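PDB 2CAL: rusticyanin from Thiobacillus ferrooxidans, which carries electrons from cytochrome c552 to the A-type oxidase in the periplasm, using a single bound copper ion. Local coordinates for residues G47-S52 with D57-T62; T89-P94 with P99-I104; Y134-C137 with M142-T145. The protein carries 1 engineered substitution. All coordinates share one frame; numbering follows the deposited sequence.

Contact 1: residues G47-S52 with D57-T62; sequences GFPFPS and DKKNPT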
loop_
_atom_site.group_PDB
_atom_site.type_symbol
_atom_site.label_atom_id
_atom_site.label_comp_id
_atom_site.label_asym_id
_atom_site.label_seq_id
_atom_site.Cartn_x
_atom_site.Cartn_y
_atom_site.Cartn_z
ATOM N N GLY A 47 6.291 5.319 -14.498
ATOM C CA GLY A 47 5.317 5.728 -15.489
ATOM C C GLY A 47 3.892 5.880 -14.988
ATOM O O GLY A 47 3.056 6.363 -15.733
ATOM N N PHE A 48 3.617 5.453 -13.746
ATOM C CA PHE A 48 2.264 5.665 -13.212
ATOM C C PHE A 48 2.114 7.086 -12.660
ATOM O O PHE A 48 3.117 7.726 -12.334
ATOM C CB PHE A 48 1.960 4.626 -12.108
ATOM C CG PHE A 48 1.572 3.258 -12.661
ATOM C CD1 PHE A 48 0.218 2.965 -12.792
ATOM C CD2 PHE A 48 2.507 2.333 -13.043
ATOM C CE1 PHE A 48 -0.176 1.707 -13.243
ATOM C CE2 PHE A 48 2.105 1.057 -13.473
ATOM C CZ PHE A 48 0.769 0.763 -13.590
ATOM N N PRO A 49 0.874 7.568 -12.590
ATOM C CA PRO A 49 0.644 8.915 -12.100
ATOM C C PRO A 49 1.185 9.141 -10.700
ATOM O O PRO A 49 1.026 8.415 -9.735
ATOM C CB PRO A 49 -0.896 9.032 -12.131
ATOM C CG PRO A 49 -1.363 8.035 -13.128
ATOM C CD PRO A 49 -0.380 6.909 -13.008
ATOM N N PHE A 50 1.870 10.291 -10.594
ATOM C CA PHE A 50 2.340 10.768 -9.314
ATOM C C PHE A 50 1.284 11.679 -8.662
ATOM O O PHE A 50 0.838 12.615 -9.320
ATOM C CB PHE A 50 3.639 11.614 -9.384
ATOM C CG PHE A 50 4.197 12.145 -8.076
ATOM C CD1 PHE A 50 3.834 13.423 -7.632
ATOM C CD2 PHE A 50 5.101 11.521 -7.216
ATOM C CE1 PHE A 50 4.256 14.013 -6.472
ATOM C CE2 PHE A 50 5.509 12.088 -6.008
ATOM C CZ PHE A 50 5.114 13.320 -5.624
ATOM N N PRO A 51 0.997 11.551 -7.371
ATOM C CA PRO A 51 1.348 10.486 -6.449
ATOM C C PRO A 51 0.272 9.431 -6.371
ATOM O O PRO A 51 -0.926 9.703 -6.281
ATOM C CB PRO A 51 1.485 11.237 -5.099
ATOM C CG PRO A 51 0.376 12.240 -5.192
ATOM C CD PRO A 51 0.261 12.632 -6.634
ATOM N N SER A 52 0.664 8.164 -6.347
ATOM C CA SER A 52 -0.301 7.050 -6.326
ATOM C C SER A 52 0.368 5.802 -5.812
ATOM O O SER A 52 1.598 5.644 -5.796
ATOM C CB SER A 52 -0.898 6.777 -7.697
ATOM O OG SER A 52 0.100 6.215 -8.594
ATOM N N ASP A 57 -0.883 -3.899 -10.618
ATOM C CA ASP A 57 -0.744 -3.088 -11.792
ATOM C C ASP A 57 -1.865 -2.079 -12.009
ATOM O O ASP A 57 -1.975 -1.514 -13.102
ATOM C CB ASP A 57 -0.605 -3.938 -13.072
ATOM C CG ASP A 57 0.353 -3.301 -14.058
ATOM O OD1 ASP A 57 1.340 -2.667 -13.660
ATOM O OD2 ASP A 57 0.054 -3.489 -15.246
ATOM N N LYS A 58 -2.667 -1.822 -10.978
ATOM C CA LYS A 58 -3.756 -0.847 -11.029
ATOM C C LYS A 58 -3.445 0.338 -10.108
ATOM O O LYS A 58 -2.801 0.176 -9.078
ATOM C CB LYS A 58 -5.094 -1.457 -10.600
ATOM C CG LYS A 58 -5.543 -2.667 -11.448
ATOM C CD LYS A 58 -5.730 -2.266 -12.922
ATOM C CE LYS A 58 -6.863 -1.281 -13.130
ATOM N NZ LYS A 58 -6.928 -0.795 -14.544
ATOM N N LYS A 59 -3.899 1.518 -10.473
ATOM C CA LYS A 59 -3.718 2.759 -9.711
ATOM C C LYS A 59 -4.795 2.887 -8.642
ATOM O O LYS A 59 -5.996 2.972 -8.931
ATOM C CB LYS A 59 -3.758 3.983 -10.642
ATOM C CG LYS A 59 -3.542 5.329 -9.971
ATOM C CD LYS A 59 -3.826 6.558 -10.846
ATOM C CE LYS A 59 -5.282 6.966 -10.711
ATOM N NZ LYS A 59 -5.445 8.296 -10.048
ATOM N N ASN A 60 -4.355 2.976 -7.383
ATOM C CA ASN A 60 -5.229 3.160 -6.213
ATOM C C ASN A 60 -6.498 2.335 -6.259
ATOM O O ASN A 60 -7.607 2.851 -5.999
ATOM C CB ASN A 60 -5.553 4.644 -6.052
ATOM C CG ASN A 60 -4.381 5.538 -5.832
ATOM O OD1 ASN A 60 -3.344 5.148 -5.236
ATOM N ND2 ASN A 60 -4.446 6.771 -6.314
ATOM N N PRO A 61 -6.436 1.050 -6.578
ATOM C CA PRO A 61 -7.663 0.283 -6.700
ATOM C C PRO A 61 -8.302 0.051 -5.354
ATOM O O PRO A 61 -7.682 0.071 -4.279
ATOM C CB PRO A 61 -7.170 -1.028 -7.327
ATOM C CG PRO A 61 -5.803 -1.187 -6.732
ATOM C CD PRO A 61 -5.233 0.222 -6.753
ATOM N N THR A 62 -9.600 -0.229 -5.395
ATOM C CA THR A 62 -10.282 -0.653 -4.181
ATOM C C THR A 62 -10.020 -2.139 -3.944
ATOM O O THR A 62 -10.156 -2.976 -4.842
ATOM C CB THR A 62 -11.782 -0.387 -4.297
ATOM O OG1 THR A 62 -11.945 1.046 -4.411
ATOM C CG2 THR A 62 -12.563 -0.897 -3.100
#
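Phe48, Pro49 and Ser52 meet Asp57, Lys59 and Asn60 in a surface contact at the rim of the beta sandwich, where the loop entering strand 53-55 lies against the partner strand 58-59 at the end of its sheet. The chain turns back on itself here, and no hydrogen bond crosses between the two segments; the evidence is a row of side-chain approaches. At one end the Phe48 ring presents its edge to the carboxylate, CZ standing 3.5 Å from Asp57 OD1, with the ring and carboxylate planes 74° apart. Phe48 CG is placed beside its backbone N (chi1 -79°), which carries the ring out to Asp57. In the middle, the aliphatic part of Lys59 runs across the loop: its CD lies 3.7 Å from Pro49 CG, and its CG is 3.8 Å from Ser52 CB. Ser52 OG is 2.6 Å from Pro49 O and is hydrogen-bonded to the Glu54 carboxylate. At the other end the Asn60 amide comes alongside Ser52, ND2 being 3.8 Å from Ser52 CB, while OD1 accepts a hydrogen bond from the backbone N of Phe53. With an alanine in place of Asn60, Phe53 N would probably lose its side-chain acceptor, and the flank of Ser52 its amide cover. Asn60 also carries positive phi (41°), so the chain bends sharply where strand 58-59 ends. The chemistry is thus mostly van der Waals, with aliphatic carbons of a lysine on a proline and a serine; the carboxylate at the ring edge is likely to add a modest electrostatic attraction to the slightly positive C-H rim.

Contact 2: residues T89-P94 with P99-I104; sequences TKKGPP and PVIDPI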
loop_
_atom_site.group_PDB
_atom_site.type_symbol
_atom_site.label_atom_id
_atom_site.label_comp_id
_atom_site.label_asym_id
_atom_site.label_seq_id
_atom_site.Cartn_x
_atom_site.Cartn_y
_atom_site.Cartn_z
ATOM N N THR A 89 -6.033 3.130 7.805
ATOM C CA THR A 89 -6.852 3.915 8.746
ATOM C C THR A 89 -8.313 3.708 8.422
ATOM O O THR A 89 -8.683 3.355 7.302
ATOM C CB THR A 89 -6.464 5.400 8.624
ATOM O OG1 THR A 89 -7.294 6.178 9.569
ATOM C CG2 THR A 89 -6.651 5.959 7.235
ATOM N N LYS A 90 -9.175 3.967 9.425
ATOM C CA LYS A 90 -10.603 4.049 9.148
ATOM C C LYS A 90 -11.023 5.391 8.629
ATOM O O LYS A 90 -12.180 5.533 8.240
ATOM C CB LYS A 90 -11.422 3.658 10.406
ATOM C CG LYS A 90 -11.049 2.249 10.924
ATOM C CD LYS A 90 -11.979 1.782 12.060
ATOM C CE LYS A 90 -11.435 0.508 12.686
ATOM N NZ LYS A 90 -12.322 -0.162 13.685
ATOM N N LYS A 91 -10.182 6.440 8.682
ATOM C CA LYS A 91 -10.551 7.795 8.249
ATOM C C LYS A 91 -10.501 7.936 6.723
ATOM O O LYS A 91 -9.463 7.602 6.148
ATOM C CB LYS A 91 -9.615 8.817 8.881
ATOM C CG LYS A 91 -9.725 10.217 8.300
ATOM C CD LYS A 91 -11.027 10.911 8.603
ATOM C CE LYS A 91 -11.356 12.098 7.731
ATOM N NZ LYS A 91 -10.272 12.680 6.875
ATOM N N GLY A 92 -11.561 8.410 6.105
ATOM C CA GLY A 92 -11.672 8.549 4.672
ATOM C C GLY A 92 -11.315 9.976 4.231
ATOM O O GLY A 92 -11.075 10.873 5.040
ATOM N N PRO A 93 -11.286 10.150 2.911
ATOM C CA PRO A 93 -10.946 11.453 2.319
ATOM C C PRO A 93 -12.053 12.469 2.455
ATOM O O PRO A 93 -13.186 12.098 2.781
ATOM C CB PRO A 93 -10.721 11.048 0.850
ATOM C CG PRO A 93 -11.709 9.906 0.644
ATOM C CD PRO A 93 -11.542 9.088 1.885
ATOM N N PRO A 94 -11.799 13.761 2.197
ATOM C CA PRO A 94 -10.507 14.271 1.744
ATOM C C PRO A 94 -9.534 14.367 2.898
ATOM O O PRO A 94 -9.914 14.560 4.049
ATOM C CB PRO A 94 -10.843 15.668 1.199
ATOM C CG PRO A 94 -11.976 16.115 2.029
ATOM C CD PRO A 94 -12.771 14.866 2.308
ATOM N N PRO A 99 -2.232 14.749 6.907
ATOM C CA PRO A 99 -3.463 14.006 7.209
ATOM C C PRO A 99 -3.603 13.646 8.684
ATOM O O PRO A 99 -2.689 13.208 9.377
ATOM C CB PRO A 99 -3.270 12.722 6.416
ATOM C CG PRO A 99 -2.324 13.032 5.309
ATOM C CD PRO A 99 -1.385 14.068 5.944
ATOM N N VAL A 100 -4.830 13.783 9.155
ATOM C CA VAL A 100 -5.197 13.389 10.517
ATOM C C VAL A 100 -5.904 12.018 10.435
ATOM O O VAL A 100 -7.102 11.923 10.131
ATOM C CB VAL A 100 -6.009 14.489 11.186
ATOM C CG1 VAL A 100 -6.216 14.122 12.647
ATOM C CG2 VAL A 100 -5.331 15.847 11.077
ATOM N N ILE A 101 -5.137 10.942 10.682
ATOM C CA ILE A 101 -5.654 9.589 10.379
ATOM C C ILE A 101 -5.481 8.630 11.522
ATOM O O ILE A 101 -5.757 7.430 11.428
ATOM C CB ILE A 101 -4.984 9.031 9.096
ATOM C CG1 ILE A 101 -3.473 8.834 9.232
ATOM C CG2 ILE A 101 -5.428 9.874 7.898
ATOM C CD1 ILE A 101 -2.858 7.979 8.101
ATOM N N ASP A 102 -5.021 9.060 12.706
ATOM C CA ASP A 102 -4.834 8.137 13.822
ATOM C C ASP A 102 -6.210 7.721 14.329
ATOM O O ASP A 102 -7.163 8.522 14.273
ATOM C CB ASP A 102 -3.972 8.793 14.919
ATOM C CG ASP A 102 -2.474 8.903 14.597
ATOM O OD1 ASP A 102 -1.984 8.298 13.619
ATOM O OD2 ASP A 102 -1.696 9.489 15.352
ATOM N N PRO A 103 -6.357 6.514 14.861
ATOM C CA PRO A 103 -5.283 5.546 14.934
ATOM C C PRO A 103 -5.035 4.823 13.610
ATOM O O PRO A 103 -5.930 4.463 12.857
ATOM C CB PRO A 103 -5.769 4.549 16.002
ATOM C CG PRO A 103 -7.208 4.792 16.151
ATOM C CD PRO A 103 -7.608 6.066 15.510
ATOM N N ILE A 104 -3.744 4.591 13.385
ATOM C CA ILE A 104 -3.316 3.761 12.247
ATOM C C ILE A 104 -3.420 2.314 12.722
ATOM O O ILE A 104 -2.809 1.894 13.708
ATOM C CB ILE A 104 -1.916 4.138 11.753
ATOM C CG1 ILE A 104 -1.864 5.548 11.165
ATOM C CG2 ILE A 104 -1.437 3.108 10.723
ATOM C CD1 ILE A 104 -0.505 6.154 11.065
HETATM O O HOH W 1 -8.502 4.603 12.236
HETATM O O HOH W 2 -8.006 12.911 7.867
#
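Thr89 forms an ST turn at the end of strand 87-89, and its hydroxyl joins that turn to Ile101 in the returning limb of the loop that leads to strand 104-105. OG1 donates to Ile101 O at 2.7 Å, lying in the carbonyl plane on a lone pair, with a C=O...donor angle of 129°. The same oxygen accepts from Lys91 N at 3.0 Å in a nearly straight bond (172° at the hydrogen), the interaction that defines the turn. With chi1 at 180°, OG1 points away from its own backbone N and reaches across to the other limb. The Thr89 and Ile101 side chains cross at about a right angle, Thr89 CB lying 3.9 Å from Ile101 CB. Strand 87-89 is the outermost of its sheet in this cupredoxin sandwich and bonds to strand 131-136, so the turn marks the place where the chain leaves the sheet. Further along, Lys91 folds back, its CG 3.6 Å from Val100 O. Lys91 NZ donates to Gly92 O at 2.7 Å, almost head-on to the carbonyl, and also to a water that in turn donates a hydrogen bond to Val100 O at 2.6 Å. A second water, 3.0 Å from Lys90 N, accepts from that amide and donates to Pro103 O.

Contact 3: residues Y134-C137 with M142-T145; sequences YYVC and MAAT. Engineered in segment 142-145: Met142 (natural residue His). With CU1 (copper (I) ion), chain B.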
loop_
_atom_site.group_PDB
_atom_site.type_symbol
_atom_site.label_atom_id
_atom_site.label_comp_id
_atom_site.label_asym_id
_atom_site.label_seq_id
_atom_site.Cartn_x
_atom_site.Cartn_y
_atom_site.Cartn_z
ATOM N N TYR A 134 -8.961 2.674 4.559
ATOM C CA TYR A 134 -8.265 3.433 3.508
ATOM C C TYR A 134 -6.781 3.169 3.746
ATOM O O TYR A 134 -6.312 3.149 4.884
ATOM C CB TYR A 134 -8.604 4.925 3.551
ATOM C CG TYR A 134 -10.092 5.125 3.386
ATOM C CD1 TYR A 134 -10.658 5.295 2.127
ATOM C CD2 TYR A 134 -10.948 5.059 4.491
ATOM C CE1 TYR A 134 -12.034 5.445 2.010
ATOM C CE2 TYR A 134 -12.313 5.195 4.359
ATOM C CZ TYR A 134 -12.857 5.392 3.105
ATOM O OH TYR A 134 -14.245 5.537 2.955
ATOM N N TYR A 135 -6.043 3.007 2.624
ATOM C CA TYR A 135 -4.572 2.967 2.690
ATOM C C TYR A 135 -4.107 4.325 2.183
ATOM O O TYR A 135 -4.530 4.815 1.151
ATOM C CB TYR A 135 -3.935 1.814 1.918
ATOM C CG TYR A 135 -4.333 1.621 0.480
ATOM C CD1 TYR A 135 -5.511 0.962 0.085
ATOM C CD2 TYR A 135 -3.519 2.109 -0.527
ATOM C CE1 TYR A 135 -5.845 0.804 -1.241
ATOM C CE2 TYR A 135 -3.847 1.939 -1.864
ATOM C CZ TYR A 135 -5.009 1.271 -2.241
ATOM O OH TYR A 135 -5.292 1.158 -3.574
ATOM N N VAL A 136 -3.241 4.983 2.972
ATOM C CA VAL A 136 -2.891 6.384 2.806
ATOM C C VAL A 136 -1.400 6.569 2.994
ATOM O O VAL A 136 -0.751 5.970 3.855
ATOM C CB VAL A 136 -3.670 7.213 3.851
ATOM C CG1 VAL A 136 -3.508 8.724 3.729
ATOM C CG2 VAL A 136 -5.185 6.929 3.848
ATOM N N CYS A 137 -0.830 7.492 2.206
ATOM C CA CYS A 137 0.521 7.983 2.422
ATOM C C CYS A 137 0.518 9.225 3.341
ATOM O O CYS A 137 -0.323 10.102 3.158
ATOM C CB CYS A 137 1.191 8.320 1.072
ATOM S SG CYS A 137 2.900 8.932 1.334
ATOM N N MET A 142 0.650 14.427 -0.062
ATOM C CA MET A 142 0.414 13.350 -1.005
ATOM C C MET A 142 -1.020 12.804 -1.001
ATOM O O MET A 142 -1.636 12.657 -2.044
ATOM C CB MET A 142 1.379 12.205 -0.727
ATOM C CG MET A 142 2.855 12.547 -0.934
ATOM S SD MET A 142 3.360 12.981 -2.589
ATOM C CE MET A 142 3.335 14.778 -2.568
ATOM N N ALA A 143 -1.543 12.543 0.205
ATOM C CA ALA A 143 -2.948 12.082 0.285
ATOM C C ALA A 143 -3.898 13.148 -0.211
ATOM O O ALA A 143 -4.894 12.814 -0.835
ATOM C CB ALA A 143 -3.219 11.670 1.723
ATOM N N ALA A 144 -3.624 14.418 0.037
ATOM C CA ALA A 144 -4.430 15.535 -0.412
ATOM C C ALA A 144 -4.490 15.626 -1.905
ATOM O O ALA A 144 -5.423 16.172 -2.463
ATOM C CB ALA A 144 -3.839 16.834 0.164
ATOM N N THR A 145 -3.470 15.064 -2.587
ATOM C CA THR A 145 -3.408 15.101 -4.040
ATOM C C THR A 145 -3.592 13.717 -4.652
ATOM O O THR A 145 -3.271 13.509 -5.818
ATOM C CB THR A 145 -2.117 15.773 -4.545
ATOM O OG1 THR A 145 -0.950 15.144 -4.030
ATOM C CG2 THR A 145 -2.042 17.207 -4.053
HETATM CU CU CU1 B . 3.465 9.184 -0.716
HETATM O O HOH W 3 -0.205 12.770 2.828
#
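Ala143 points its methyl at strand 131-136 and meets the CG1 branch of Val136, with Ala143 CB 3.6 Å from Val136 CG1. CG1 holds the position anti to its backbone N (chi1 -175°), and this branch does the touching. Ala143 CB lies equally near Cys137 O, so the methyl rests against both the valine branch and the carbonyl oxygen, neighbours on one side of it. A water ties the same place together: it lies 2.7 Å from Cys137 O, to which it can donate, and accepts from Ala143 N at 3.0 Å. This is the copper-binding loop of the cupredoxin fold, which runs from strand 131-136 to strand 148-153 and carries ligands of the metal. Cys137 SG lies opposite its own backbone N (chi1 -180°), which brings it to the copper at 2.1 Å. The engineered Met142, which replaces a histidine, comes alongside with its CB 4.2 Å from Cys137 SG; from there the chain bends at chi2 and chi3 and the sulfur turns toward Phe50. In the conformer given, Met142 CG lies 3.4 Å from the copper; the ligands seen here are Cys137, His84 and Met147. Thr145 N closes the turn that follows with a backbone bond of 3.1 Å to Met142 O.

Contact 3 lies next to the other two, with centres 12 Å from contact 1 and 9 Å from contact 2, while contacts 1 and 2 do not touch and their centres stand 19 Å apart. Tyr135 OH reaches Pro61 O of contact 1 at 2.7 Å, a probable hydrogen bond, and Phe50 CZ packs 3.5 Å from Met142 SD, tying contact 1 to the engineered residue beside the copper. Toward contact 2 the link is sheet pairing, Tyr134 N being 2.8 Å from Thr89 O, with the Tyr134 ring against Gly92 and Pro93. The copper belongs to contact 3 through Cys137; the side chains of Ser52 and Ile101 stop about 9 Å and 11 Å away, so contacts 1 and 2 lie outside its coordination shell.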